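Local coordinates for uncharacterized protein conserved in bacteria (Streptococcus suis, PDB 4FZ4), which probably helps attach the bacterium to host cells as the glycosaminoglycan-binding domain of a surface antigen, at residues Y96-I102 and R144-E149; L23-Y29 and E83-Q88. All coordinates share one frame; numbering follows the deposited sequence.

Interaction 1: residues Y96-I102 and R144-E149; sequences YPGDNTI and RVAELE
Asp-99 holds its CG anti to the backbone N (chi1 180°), while the chain of Arg-144 bends at both chi2 and chi3, and these torsions carry the guanidinium to the carboxylate. The arrangement is an N-cap joined to a salt-bridge network, set where a short turn leads from helix 66-95 into helix 100-110 of this all-helical domain. It illustrates how one capping carboxylate can serve two helices, because its oxygens divide the work. OD2 of Asp-99 caps its own helix, accepting a nearly straight bond from Ile-102 N at 3.1 Å. Asp-99 OD1 takes Arg-144 NH1 at 2.8 Å on its syn side, somewhat out of the carboxylate plane, although the two flat groups lie only 13° apart. Further round the guanidinium, Arg-144 NH2 donates in plane to Glu-147 OE1 at 3.2 Å, with a weak second bond from NE. Two carboxylates thus share the positive charge of Arg-144, which limits the rotation of its guanidinium. Arg-144 CG also packs 3.4 Å from Thr-101 CB.

Beside these polar groups lies an apolar patch. Tyr-96, the first residue to leave helix 66-95, lays one ring face against Leu-148, whose CB stands 4.2 Å from the ring centroid in a CH-pi contact. The leucine's CD1 reaches the root of the ring, 3.8 Å from Tyr-96 CG, and also meets Ile-102 CD1, whose residue packs on Val-89 and Arg-93. Val-145 CG1 approaches obliquely, 3.7 Å from Tyr-96 CE2. At the far end of the ring, Tyr-96 OH comes to 3.8 Å from Glu-149 CG.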
loop_
_atom_site.group_PDB
_atom_site.type_symbol
_atom_site.label_atom_id
_atom_site.label_comp_id
_atom_site.label_asym_id
_atom_site.label_seq_id
_atom_site.Cartn_x
_atom_site.Cartn_y
_atom_site.Cartn_z
ATOM N N TYR A 96 -10.610 -18.686 2.739
ATOM C CA TYR A 96 -12.033 -18.740 2.413
ATOM C C TYR A 96 -12.203 -18.714 0.894
ATOM O O TYR A 96 -12.825 -17.808 0.337
ATOM C CB TYR A 96 -12.759 -17.558 3.060
ATOM C CG TYR A 96 -12.545 -17.487 4.559
ATOM C CD1 TYR A 96 -12.878 -18.566 5.381
ATOM C CD2 TYR A 96 -11.981 -16.357 5.154
ATOM C CE1 TYR A 96 -12.653 -18.525 6.756
ATOM C CE2 TYR A 96 -11.752 -16.305 6.532
ATOM C CZ TYR A 96 -12.089 -17.393 7.326
ATOM O OH TYR A 96 -11.864 -17.354 8.684
ATOM N N PRO A 97 -11.647 -19.724 0.204
ATOM C CA PRO A 97 -11.705 -19.855 -1.255
ATOM C C PRO A 97 -13.122 -19.918 -1.813
ATOM O O PRO A 97 -14.003 -20.567 -1.244
ATOM C CB PRO A 97 -10.934 -21.144 -1.511
ATOM C CG PRO A 97 -11.267 -21.961 -0.298
ATOM C CD PRO A 97 -11.083 -20.946 0.810
ATOM N N GLY A 98 -13.333 -19.240 -2.935
ATOM C CA GLY A 98 -14.643 -19.249 -3.550
ATOM C C GLY A 98 -15.573 -18.155 -3.074
ATOM O O GLY A 98 -16.174 -17.473 -3.902
ATOM N N ASP A 99 -15.696 -17.986 -1.758
ATOM C CA ASP A 99 -16.580 -16.961 -1.200
ATOM C C ASP A 99 -16.669 -15.793 -2.162
ATOM O O ASP A 99 -15.679 -15.113 -2.416
ATOM C CB ASP A 99 -16.069 -16.453 0.146
ATOM C CG ASP A 99 -16.973 -15.381 0.733
ATOM O OD1 ASP A 99 -18.044 -15.716 1.281
ATOM O OD2 ASP A 99 -16.621 -14.192 0.625
ATOM N N ASN A 100 -17.863 -15.565 -2.693
ATOM C CA ASN A 100 -18.087 -14.503 -3.655
ATOM C C ASN A 100 -17.728 -13.107 -3.177
ATOM O O ASN A 100 -16.910 -12.431 -3.799
ATOM C CB ASN A 100 -19.538 -14.537 -4.133
ATOM C CG ASN A 100 -19.795 -15.661 -5.127
ATOM O OD1 ASN A 100 -20.931 -15.898 -5.536
ATOM N ND2 ASN A 100 -18.733 -16.354 -5.523
ATOM N N THR A 101 -18.334 -12.675 -2.077
ATOM C CA THR A 101 -18.079 -11.346 -1.541
ATOM C C THR A 101 -16.596 -10.935 -1.582
ATOM O O THR A 101 -16.256 -9.873 -2.107
ATOM C CB THR A 101 -18.603 -11.248 -0.111
ATOM O OG1 THR A 101 -19.939 -11.772 -0.071
ATOM C CG2 THR A 101 -18.613 -9.791 0.360
ATOM N N ILE A 102 -15.715 -11.786 -1.063
ATOM C CA ILE A 102 -14.285 -11.481 -1.058
ATOM C C ILE A 102 -13.736 -11.317 -2.475
ATOM O O ILE A 102 -13.014 -10.355 -2.771
ATOM C CB ILE A 102 -13.467 -12.584 -0.345
ATOM C CG1 ILE A 102 -13.973 -12.778 1.089
ATOM C CG2 ILE A 102 -11.989 -12.198 -0.333
ATOM C CD1 ILE A 102 -13.239 -13.869 1.864
ATOM N N ARG A 144 -17.060 -9.645 6.122
ATOM C CA ARG A 144 -17.340 -10.967 5.565
ATOM C C ARG A 144 -16.592 -12.001 6.390
ATOM O O ARG A 144 -17.187 -12.880 7.014
ATOM C CB ARG A 144 -16.851 -11.034 4.117
ATOM C CG ARG A 144 -17.832 -11.632 3.132
ATOM C CD ARG A 144 -18.172 -13.082 3.418
ATOM N NE ARG A 144 -19.429 -13.220 4.142
ATOM C CZ ARG A 144 -20.142 -14.340 4.186
ATOM N NH1 ARG A 144 -19.717 -15.420 3.543
ATOM N NH2 ARG A 144 -21.279 -14.382 4.868
ATOM N N VAL A 145 -15.272 -11.885 6.371
ATOM C CA VAL A 145 -14.392 -12.773 7.113
ATOM C C VAL A 145 -14.842 -12.980 8.563
ATOM O O VAL A 145 -14.828 -14.098 9.074
ATOM C CB VAL A 145 -12.961 -12.212 7.116
ATOM C CG1 VAL A 145 -12.105 -12.983 8.095
ATOM C CG2 VAL A 145 -12.380 -12.293 5.716
ATOM N N ALA A 146 -15.232 -11.897 9.224
ATOM C CA ALA A 146 -15.674 -11.980 10.606
ATOM C C ALA A 146 -16.841 -12.951 10.695
ATOM O O ALA A 146 -16.843 -13.863 11.522
ATOM C CB ALA A 146 -16.088 -10.598 11.118
ATOM N N GLU A 147 -17.831 -12.746 9.832
ATOM C CA GLU A 147 -19.010 -13.606 9.798
ATOM C C GLU A 147 -18.566 -15.022 9.468
ATOM O O GLU A 147 -19.025 -15.983 10.074
ATOM C CB GLU A 147 -19.986 -13.113 8.734
ATOM C CG GLU A 147 -20.142 -11.608 8.727
ATOM C CD GLU A 147 -21.164 -11.111 7.725
ATOM O OE1 GLU A 147 -21.269 -11.711 6.628
ATOM O OE2 GLU A 147 -21.848 -10.107 8.037
ATOM N N LEU A 148 -17.662 -15.140 8.502
ATOM C CA LEU A 148 -17.153 -16.445 8.095
ATOM C C LEU A 148 -16.449 -17.174 9.226
ATOM O O LEU A 148 -16.591 -18.386 9.371
ATOM C CB LEU A 148 -16.195 -16.287 6.926
ATOM C CG LEU A 148 -16.900 -16.161 5.586
ATOM C CD1 LEU A 148 -15.909 -15.742 4.491
ATOM C CD2 LEU A 148 -17.540 -17.490 5.268
ATOM N N GLU A 149 -15.676 -16.435 10.014
ATOM C CA GLU A 149 -14.959 -17.021 11.131
ATOM C C GLU A 149 -16.001 -17.429 12.162
ATOM O O GLU A 149 -15.851 -18.435 12.847
ATOM C CB GLU A 149 -13.982 -15.999 11.728
ATOM C CG GLU A 149 -12.698 -16.616 12.282
ATOM C CD GLU A 149 -11.673 -15.570 12.671
ATOM O OE1 GLU A 149 -11.425 -14.669 11.848
ATOM O OE2 GLU A 149 -11.111 -15.644 13.789
#

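Interaction 2: residues L23-Y29 and E83-Q88; sequences LDKVPSY and ENYIRQ
Arg-87 lies in the bend of the first part of the loop after helix 3-23, from the type I beta turn Leu-23 to Val-26 on to Tyr-29, an example of a helix-borne arginine anchoring a helix-to-helix connection in an all-helical fold. Arg-87 CB starts against Val-26 CG1, 3.5 Å away. From CG to NE the chain is extended and runs past the carbonyl of Pro-27, with CG also near Tyr-29 CD2 and Arg-87 CD 3.0 Å from Pro-27 O. Arg-87 NE then donates to Glu-83 OE2 at 2.7 Å, and NH2 adds a second bond to the same oxygen, so one turn of helix 66-95 holds the guanidinium side-on. Arg-87 NH1 crosses to the loop and donates to Val-26 O at 3.0 Å in a fairly straight bond (158°). Leu-23 CD2 covers the centre of one guanidinium face, while Ser-28 CB lies over the opposite one. These bonds and contacts fix the rotation of the group. The other oxygen of Glu-83 takes the ring that follows, Tyr-29: with the carboxylate and ring planes 85° apart, Tyr-29 OH donates to the syn lone pair of Glu-83 OE1 at 2.9 Å.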
loop_
_atom_site.group_PDB
_atom_site.type_symbol
_atom_site.label_atom_id
_atom_site.label_comp_id
_atom_site.label_asym_id
_atom_site.label_seq_id
_atom_site.Cartn_x
_atom_site.Cartn_y
_atom_site.Cartn_z
ATOM N N LEU A 23 4.722 -4.164 7.283
ATOM C CA LEU A 23 4.373 -4.820 6.026
ATOM C C LEU A 23 5.097 -6.160 6.043
ATOM O O LEU A 23 4.570 -7.181 5.592
ATOM C CB LEU A 23 4.867 -3.990 4.839
ATOM C CG LEU A 23 4.275 -4.113 3.423
ATOM C CD1 LEU A 23 5.396 -4.425 2.464
ATOM C CD2 LEU A 23 3.167 -5.157 3.346
ATOM N N ASP A 24 6.311 -6.141 6.582
ATOM C CA ASP A 24 7.132 -7.345 6.662
ATOM C C ASP A 24 6.509 -8.476 7.471
ATOM O O ASP A 24 6.887 -9.631 7.303
ATOM C CB ASP A 24 8.506 -7.014 7.238
ATOM C CG ASP A 24 9.616 -7.262 6.249
ATOM O OD1 ASP A 24 9.687 -6.528 5.241
ATOM O OD2 ASP A 24 10.408 -8.202 6.475
ATOM N N LYS A 25 5.568 -8.150 8.351
ATOM C CA LYS A 25 4.907 -9.174 9.151
ATOM C C LYS A 25 3.765 -9.805 8.361
ATOM O O LYS A 25 3.346 -10.931 8.634
ATOM C CB LYS A 25 4.356 -8.577 10.447
ATOM C CG LYS A 25 5.382 -8.422 11.559
ATOM C CD LYS A 25 6.541 -7.537 11.144
ATOM C CE LYS A 25 7.431 -7.232 12.333
ATOM N NZ LYS A 25 6.642 -6.611 13.437
ATOM N N VAL A 26 3.262 -9.072 7.379
ATOM C CA VAL A 26 2.168 -9.557 6.556
ATOM C C VAL A 26 2.724 -10.443 5.438
ATOM O O VAL A 26 3.578 -10.019 4.655
ATOM C CB VAL A 26 1.366 -8.366 5.972
ATOM C CG1 VAL A 26 0.135 -8.866 5.250
ATOM C CG2 VAL A 26 0.971 -7.408 7.104
ATOM N N PRO A 27 2.257 -11.700 5.366
ATOM C CA PRO A 27 2.688 -12.679 4.357
ATOM C C PRO A 27 2.563 -12.154 2.924
ATOM O O PRO A 27 1.634 -11.404 2.618
ATOM C CB PRO A 27 1.751 -13.865 4.603
ATOM C CG PRO A 27 1.429 -13.758 6.073
ATOM C CD PRO A 27 1.219 -12.272 6.246
ATOM N N SER A 28 3.493 -12.543 2.050
ATOM C CA SER A 28 3.433 -12.110 0.657
ATOM C C SER A 28 2.522 -13.075 -0.096
ATOM O O SER A 28 2.471 -14.260 0.227
ATOM C CB SER A 28 4.825 -12.107 0.021
ATOM O OG SER A 28 4.779 -11.558 -1.290
ATOM N N TYR A 29 1.803 -12.568 -1.091
ATOM C CA TYR A 29 0.875 -13.387 -1.872
ATOM C C TYR A 29 1.555 -14.420 -2.766
ATOM O O TYR A 29 0.907 -15.352 -3.245
ATOM C CB TYR A 29 -0.025 -12.483 -2.715
ATOM C CG TYR A 29 0.691 -11.262 -3.236
ATOM C CD1 TYR A 29 1.647 -11.370 -4.246
ATOM C CD2 TYR A 29 0.465 -10.003 -2.666
ATOM C CE1 TYR A 29 2.369 -10.253 -4.675
ATOM C CE2 TYR A 29 1.182 -8.884 -3.084
ATOM C CZ TYR A 29 2.136 -9.014 -4.088
ATOM O OH TYR A 29 2.874 -7.915 -4.484
ATOM N N GLU A 83 -0.131 -2.609 -1.081
ATOM C CA GLU A 83 0.589 -3.877 -1.023
ATOM C C GLU A 83 0.109 -4.634 0.210
ATOM O O GLU A 83 -0.026 -5.857 0.201
ATOM C CB GLU A 83 2.092 -3.602 -0.921
ATOM C CG GLU A 83 2.925 -4.786 -0.488
ATOM C CD GLU A 83 2.947 -5.922 -1.504
ATOM O OE1 GLU A 83 2.218 -5.843 -2.521
ATOM O OE2 GLU A 83 3.696 -6.899 -1.280
ATOM N N ASN A 84 -0.157 -3.891 1.278
ATOM C CA ASN A 84 -0.610 -4.480 2.533
ATOM C C ASN A 84 -2.020 -5.065 2.372
ATOM O O ASN A 84 -2.260 -6.225 2.695
ATOM C CB ASN A 84 -0.600 -3.400 3.625
ATOM C CG ASN A 84 -0.738 -3.974 5.014
ATOM O OD1 ASN A 84 -1.543 -4.871 5.247
ATOM N ND2 ASN A 84 0.049 -3.456 5.953
ATOM N N TYR A 85 -2.958 -4.242 1.900
ATOM C CA TYR A 85 -4.320 -4.704 1.662
ATOM C C TYR A 85 -4.326 -5.952 0.791
ATOM O O TYR A 85 -5.003 -6.931 1.101
ATOM C CB TYR A 85 -5.140 -3.625 0.952
ATOM C CG TYR A 85 -5.464 -2.426 1.807
ATOM C CD1 TYR A 85 -5.294 -2.472 3.197
ATOM C CD2 TYR A 85 -6.005 -1.265 1.242
ATOM C CE1 TYR A 85 -5.656 -1.411 3.999
ATOM C CE2 TYR A 85 -6.378 -0.189 2.047
ATOM C CZ TYR A 85 -6.201 -0.276 3.427
ATOM O OH TYR A 85 -6.617 0.751 4.249
ATOM N N ILE A 86 -3.570 -5.921 -0.299
ATOM C CA ILE A 86 -3.549 -7.067 -1.191
ATOM C C ILE A 86 -2.943 -8.318 -0.543
ATOM O O ILE A 86 -3.442 -9.429 -0.760
ATOM C CB ILE A 86 -2.844 -6.721 -2.523
ATOM C CG1 ILE A 86 -3.663 -5.646 -3.250
ATOM C CG2 ILE A 86 -2.775 -7.959 -3.431
ATOM C CD1 ILE A 86 -3.062 -5.201 -4.569
ATOM N N ARG A 87 -1.889 -8.151 0.255
ATOM C CA ARG A 87 -1.308 -9.299 0.932
ATOM C C ARG A 87 -2.354 -9.916 1.843
ATOM O O ARG A 87 -2.414 -11.134 1.975
ATOM C CB ARG A 87 -0.084 -8.911 1.768
ATOM C CG ARG A 87 1.208 -8.840 0.960
ATOM C CD ARG A 87 2.429 -8.666 1.849
ATOM N NE ARG A 87 3.513 -8.024 1.114
ATOM C CZ ARG A 87 4.731 -7.809 1.598
ATOM N NH1 ARG A 87 5.038 -8.191 2.832
ATOM N NH2 ARG A 87 5.638 -7.189 0.853
ATOM N N GLN A 88 -3.183 -9.077 2.467
ATOM C CA GLN A 88 -4.224 -9.572 3.374
ATOM C C GLN A 88 -5.321 -10.343 2.645
ATOM O O GLN A 88 -5.704 -11.427 3.064
ATOM C CB GLN A 88 -4.846 -8.415 4.166
ATOM C CG GLN A 88 -3.916 -7.801 5.234
ATOM C CD GLN A 88 -4.551 -6.584 5.909
ATOM O OE1 GLN A 88 -5.596 -6.690 6.550
ATOM N NE2 GLN A 88 -3.928 -5.423 5.751
#

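Overall arrangement
From the N terminus, helix 3-23 runs into loop 23-29, and interaction 2 lays that loop on the middle of helix 66-95, closing a long excursion that contains helix 36-55. The chain then continues along helix 66-95, leaves it at its C-terminal end, and turns into helix 100-110. There interaction 1 opens, closing on helix 123-152 after a second excursion. The two closures are therefore in series, neither enclosing nor crossing the other, with centres 18 Å apart. Helix 66-95 connects them: Tyr-85 OH hydrogen-bonds Ser-135 OG of helix 123-152, while Leu-92 touches Val-145 of interaction 1 further along the same pair of helices.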